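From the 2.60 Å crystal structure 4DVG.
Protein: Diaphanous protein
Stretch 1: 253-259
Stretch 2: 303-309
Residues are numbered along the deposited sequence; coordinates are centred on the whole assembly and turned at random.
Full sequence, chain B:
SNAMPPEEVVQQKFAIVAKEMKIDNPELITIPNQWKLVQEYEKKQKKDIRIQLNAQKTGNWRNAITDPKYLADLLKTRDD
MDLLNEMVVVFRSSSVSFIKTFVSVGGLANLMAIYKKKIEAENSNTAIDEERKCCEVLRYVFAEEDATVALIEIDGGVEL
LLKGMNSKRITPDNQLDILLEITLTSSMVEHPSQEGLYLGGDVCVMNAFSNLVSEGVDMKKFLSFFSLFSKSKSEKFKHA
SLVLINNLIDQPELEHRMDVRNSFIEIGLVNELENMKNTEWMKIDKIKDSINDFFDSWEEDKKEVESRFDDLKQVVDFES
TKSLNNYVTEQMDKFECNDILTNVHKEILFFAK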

ATOM      1  N   GLU B 253     -11.766 -20.624 -28.038  1.00 65.57           N
ATOM      2  CA  GLU B 253     -11.582 -21.726 -28.982  1.00 62.19           C
ATOM      3  C   GLU B 253     -10.844 -22.874 -28.321  1.00 57.88           C
ATOM      4  O   GLU B 253      -9.823 -22.664 -27.669  0.65 54.41           O
ATOM      5  CB  GLU B 253     -10.766 -21.279 -30.205  1.00 61.91           C
ATOM      6  CG  GLU B 253     -11.133 -19.923 -30.780  1.00 68.33           C
ATOM      7  OE1 GLU B 253      -9.819 -19.005 -29.015  1.00 65.42           O
ATOM      8  OE2 GLU B 253     -10.882 -17.606 -30.360  1.00 67.09           O
ATOM      9  N   LEU B 254     -11.361 -24.087 -28.514  1.00 58.11           N
ATOM     10  CA  LEU B 254     -10.748 -25.318 -28.018  1.00 51.08           C
ATOM     11  C   LEU B 254      -9.316 -25.439 -28.500  1.00 52.96           C
ATOM     12  O   LEU B 254      -8.426 -25.808 -27.746  1.00 55.09           O
ATOM     13  CB  LEU B 254     -11.532 -26.539 -28.502  1.00 52.61           C
ATOM     14  CG  LEU B 254     -10.837 -27.867 -28.184  1.00 52.71           C
ATOM     15  CD1 LEU B 254     -10.964 -28.202 -26.695  1.00 46.64           C
ATOM     16  CD2 LEU B 254     -11.388 -29.007 -29.028  1.00 49.50           C
ATOM     17  N   GLU B 255      -9.103 -25.142 -29.771  1.00 56.91           N
ATOM     18  CA  GLU B 255      -7.767 -25.167 -30.344  1.00 59.44           C
ATOM     19  C   GLU B 255      -6.797 -24.377 -29.472  1.00 62.23           C
ATOM     20  O   GLU B 255      -5.684 -24.824 -29.210  1.00 69.51           O
ATOM     21  CB  GLU B 255      -7.784 -24.609 -31.772  1.00 52.37           C
ATOM     22  CG  GLU B 255      -8.467 -25.508 -32.813  0.41 58.93           C
ATOM     23  CD  GLU B 255      -9.972 -25.710 -32.589  1.00 67.13           C
ATOM     24  OE1 GLU B 255     -10.656 -24.784 -32.071  1.00 60.12           O
ATOM     25  OE2 GLU B 255     -10.461 -26.813 -32.948  1.00 69.76           O
ATOM     26  N   HIS B 256      -7.225 -23.205 -29.020  1.00 60.25           N
ATOM     27  CA  HIS B 256      -6.352 -22.319 -28.246  1.00 62.93           C
ATOM     28  C   HIS B 256      -6.148 -22.754 -26.776  1.00 62.20           C
ATOM     29  O   HIS B 256      -5.063 -22.597 -26.237  1.00 62.93           O
ATOM     30  CB  HIS B 256      -6.843 -20.871 -28.331  1.00 65.03           C
ATOM     31  CG  HIS B 256      -6.560 -20.212 -29.647  1.00 67.31           C
ATOM     32  ND1 HIS B 256      -7.254 -20.513 -30.797  0.78 70.08           N
ATOM     33  CD2 HIS B 256      -5.658 -19.261 -29.992  1.00 66.85           C
ATOM     34  CE1 HIS B 256      -6.793 -19.779 -31.795  1.00 71.05           C
ATOM     35  NE2 HIS B 256      -5.823 -19.012 -31.332  0.51 69.96           N
ATOM     36  N   ARG B 257      -7.180 -23.294 -26.134  1.00 50.40           N
ATOM     37  CA  ARG B 257      -6.983 -23.925 -24.839  1.00 50.90           C
ATOM     38  C   ARG B 257      -6.064 -25.143 -24.968  1.00 54.20           C
ATOM     39  O   ARG B 257      -5.078 -25.224 -24.241  1.00 53.55           O
ATOM     40  CB  ARG B 257      -8.321 -24.325 -24.166  1.00 45.55           C
ATOM     41  CG  ARG B 257      -9.329 -23.218 -24.111  1.00 45.65           C
ATOM     42  CD  ARG B 257     -10.524 -23.545 -23.240  0.66 49.06           C
ATOM     43  NE  ARG B 257     -11.329 -24.654 -23.740  1.00 54.17           N
ATOM     44  CZ  ARG B 257     -12.275 -24.542 -24.665  1.00 61.98           C
ATOM     45  NH1 ARG B 257     -12.539 -23.364 -25.229  1.00 55.34           N
ATOM     46  NH2 ARG B 257     -12.954 -25.621 -25.037  1.00 70.12           N
HETATM   47  N   MSE B 258      -6.405 -26.096 -25.856  1.00 59.98           N
HETATM   48  CA  MSE B 258      -5.627 -27.333 -26.000  1.00 52.29           C
HETATM   49  C   MSE B 258      -4.134 -26.869 -26.104  1.00 52.76           C
HETATM   50  O   MSE B 258      -3.245 -27.449 -25.491  1.00 51.72           O
HETATM   51  CB  MSE B 258      -6.127 -28.239 -27.185  1.00 82.93           C
HETATM   52  CG  MSE B 258      -7.225 -29.440 -26.945  1.00 42.46           C
ATOM     53  N   ASP B 259      -3.892 -25.746 -26.776  1.00 48.32           N
ATOM     54  CA  ASP B 259      -2.534 -25.263 -27.066  1.00 51.90           C
ATOM     55  C   ASP B 259      -1.775 -24.633 -25.888  1.00 58.94           C
ATOM     56  O   ASP B 259      -0.621 -24.990 -25.617  1.00 63.70           O
ATOM     57  CB  ASP B 259      -2.586 -24.261 -28.228  1.00 59.34           C
ATOM     58  CG  ASP B 259      -1.206 -23.842 -28.707  1.00 72.90           C
ATOM     59  OD1 ASP B 259      -0.564 -24.625 -29.455  1.00 74.44           O
ATOM     60  OD2 ASP B 259      -0.770 -22.723 -28.346  1.00 77.20           O
ATOM     61  N   LYS B 303     -13.081 -34.862 -23.656  1.00 57.15           N
ATOM     62  CA  LYS B 303     -14.348 -35.340 -24.199  1.00 65.95           C
ATOM     63  C   LYS B 303     -14.665 -34.684 -25.543  1.00 71.47           C
ATOM     64  O   LYS B 303     -15.160 -35.343 -26.464  1.00 73.20           O
ATOM     65  CB  LYS B 303     -15.515 -35.083 -23.239  1.00 66.33           C
ATOM     66  CG  LYS B 303     -15.479 -35.886 -21.940  1.00 77.37           C
ATOM     67  CD  LYS B 303     -16.869 -35.953 -21.295  1.00 81.04           C
ATOM     68  NZ  LYS B 303     -16.430 -35.097 -18.980  1.00 72.69           N
ATOM     69  N   GLU B 304     -14.401 -33.381 -25.642  1.00 67.14           N
ATOM     70  CA  GLU B 304     -14.785 -32.622 -26.821  1.00 68.85           C
ATOM     71  C   GLU B 304     -13.936 -33.068 -28.000  1.00 72.28           C
ATOM     72  O   GLU B 304     -14.451 -33.323 -29.092  1.00 75.18           O
ATOM     73  CB  GLU B 304     -14.643 -31.115 -26.570  1.00 64.50           C
ATOM     74  CG  GLU B 304     -14.718 -30.240 -27.833  1.00 70.40           C
ATOM     75  CD  GLU B 304     -16.131 -30.047 -28.352  0.33 80.04           C
ATOM     76  OE1 GLU B 304     -17.054 -29.969 -27.519  1.00 80.99           O
ATOM     77  OE2 GLU B 304     -16.321 -29.963 -29.588  1.00 88.05           O
ATOM     78  N   VAL B 305     -12.633 -33.161 -27.757  1.00 67.70           N
ATOM     79  CA  VAL B 305     -11.675 -33.659 -28.733  1.00 68.08           C
ATOM     80  C   VAL B 305     -12.025 -35.071 -29.157  1.00 65.29           C
ATOM     81  O   VAL B 305     -11.969 -35.398 -30.327  1.00 66.73           O
ATOM     82  CB  VAL B 305     -10.250 -33.695 -28.139  1.00 73.99           C
ATOM     83  CG1 VAL B 305      -9.293 -34.372 -29.101  1.00 74.59           C
ATOM     84  CG2 VAL B 305      -9.782 -32.300 -27.817  1.00 77.07           C
ATOM     85  N   GLU B 306     -12.359 -35.919 -28.190  1.00 67.48           N
ATOM     86  CA  GLU B 306     -12.735 -37.287 -28.498  1.00 75.53           C
ATOM     87  C   GLU B 306     -13.977 -37.237 -29.361  1.00 82.04           C
ATOM     88  O   GLU B 306     -14.136 -38.014 -30.297  1.00 87.96           O
ATOM     89  CB  GLU B 306     -13.020 -38.091 -27.227  1.00 76.76           C
ATOM     90  CG  GLU B 306     -13.375 -39.536 -27.517  1.00 81.28           C
ATOM     91  OE1 GLU B 306     -14.074 -39.712 -25.256  1.00 89.38           O
ATOM     92  OE2 GLU B 306     -14.905 -41.160 -26.693  1.00 92.58           O
ATOM     93  N   SER B 307     -14.848 -36.291 -29.040  1.00 80.82           N
ATOM     94  CA  SER B 307     -16.152 -36.199 -29.661  1.00 75.90           C
ATOM     95  C   SER B 307     -16.055 -35.738 -31.109  1.00 72.85           C
ATOM     96  O   SER B 307     -16.865 -36.115 -31.957  1.00 71.64           O
ATOM     97  CB  SER B 307     -17.018 -35.239 -28.868  1.00 75.82           C
ATOM     98  OG  SER B 307     -18.215 -34.994 -29.566  1.00 79.13           O
ATOM     99  N   ARG B 308     -15.063 -34.911 -31.398  1.00 67.47           N
ATOM    100  CA  ARG B 308     -14.858 -34.482 -32.774  1.00 74.09           C
ATOM    101  C   ARG B 308     -14.238 -35.606 -33.607  1.00 79.15           C
ATOM    102  O   ARG B 308     -14.675 -35.861 -34.725  1.00 78.52           O
ATOM    103  CB  ARG B 308     -13.995 -33.223 -32.830  1.00 68.53           C
ATOM    104  CG  ARG B 308     -14.693 -31.994 -32.304  1.00 67.74           C
ATOM    105  CD  ARG B 308     -13.768 -30.795 -32.337  1.00 66.93           C
ATOM    106  NE  ARG B 308     -14.307 -29.700 -31.541  1.00 67.04           N
ATOM    107  CZ  ARG B 308     -13.728 -28.517 -31.432  1.00 61.21           C
ATOM    108  NH1 ARG B 308     -12.595 -28.279 -32.084  1.00 55.76           N
ATOM    109  NH2 ARG B 308     -14.276 -27.578 -30.675  1.00 62.11           N
ATOM    110  N   PHE B 309     -13.225 -36.272 -33.049  1.00 77.88           N
ATOM    111  CA  PHE B 309     -12.590 -37.417 -33.692  1.00 77.82           C
ATOM    112  C   PHE B 309     -13.614 -38.482 -34.075  1.00 77.46           C
ATOM    113  O   PHE B 309     -13.506 -39.119 -35.122  0.39 77.98           O
ATOM    114  CB  PHE B 309     -11.531 -38.022 -32.771  1.00 85.26           C
ATOM    115  CG  PHE B 309     -10.704 -39.095 -33.423  1.00 95.68           C
ATOM    116  CD1 PHE B 309      -9.780 -38.771 -34.405  1.00101.61           C
ATOM    117  CD2 PHE B 309     -10.846 -40.424 -33.059  1.00 97.31           C
ATOM    118  CE1 PHE B 309      -9.019 -39.753 -35.016  1.00103.93           C
ATOM    119  CE2 PHE B 309     -10.080 -41.408 -33.664  1.00 98.59           C
TER

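This is a small, side-chain-mediated contact between two helical segments of one chain, in which a leucine set against the other helix is flanked by a salt bridge from Arg308 to Glu255.

The backbones stay well apart. Residues 254-259 form the start of one helix, with Glu253 at the N-cap position, and residues 303-309 belong to a second helix that begins earlier in the chain. The two axes come no closer than 11.8 Å, and their N-to-C directions differ by 126°, so the helices run obliquely and closer to antiparallel than to parallel. The CA atoms of Leu254 and Val305 mark the nearest backbone register at 8.4 Å. With that spacing, every contact within 4.5 Å is made by side chains, and the buried surface, summed over both sides, is a modest 219 Å².

Each segment is held in shape by its own main chain. In the first, Arg257 N donates to Glu253 O at 3.1 Å and Met258 N to Leu254 O at 2.8 Å; in the second, Ser307 N donates to Lys303 O at 2.8 Å and Arg308 N to Glu304 O at 2.9 Å. These i to i+4 bonds place Leu254 and Met258 one turn apart, with the CA-to-CB bonds of both directed toward the second helix. Glu304 and Arg308 stand in the same relation, and their CA-to-CB bonds point toward the first.

Leu254 is the centre of the packing. It is buried, has the largest area covered by the opposing stretch (70 Å²), and adopts chi1 t and chi2 p. Its CD2 methyl lies 3.9 Å from Val305 CG2 and 3.7 Å from Glu304 CG, separations typical of van der Waals contact; the second pairing uses the aliphatic part of the glutamate rather than its charge. Val305 CG2 also lies 3.9 Å from Met258 CG, so the same valine methyl touches both residues of the first helix. Met258 is a selenomethionine whose SE and CE atoms are not modelled, which means this apolar contact can be judged only as far as CG.

Arg308 joins the apolar and polar parts. Leu254 CD2 sits over one face of its guanidinium, 3.4 Å from Arg308 NH1, while the carboxylate of Glu255 approaches at the edge, near the guanidinium plane. There Arg308 NH1 and Glu255 OE2 are 2.7 Å apart and form a salt bridge. The hydrogen bond within it is weak despite the short distance, because the N-H...acceptor angle is 126°, so charge attraction is the better-supported description. Although the CA-to-CB bond of Glu255 points sideways, the end of its side chain comes nearer to the second helix.

A second acidic partner steadies the arginine from within its own helix. Arg308 NE donates to Glu304 OE2 at 2.8 Å with an angle of 158°, a better-aligned bond than the one to Glu255. The guanidinium is thus engaged by carboxylates from both helices.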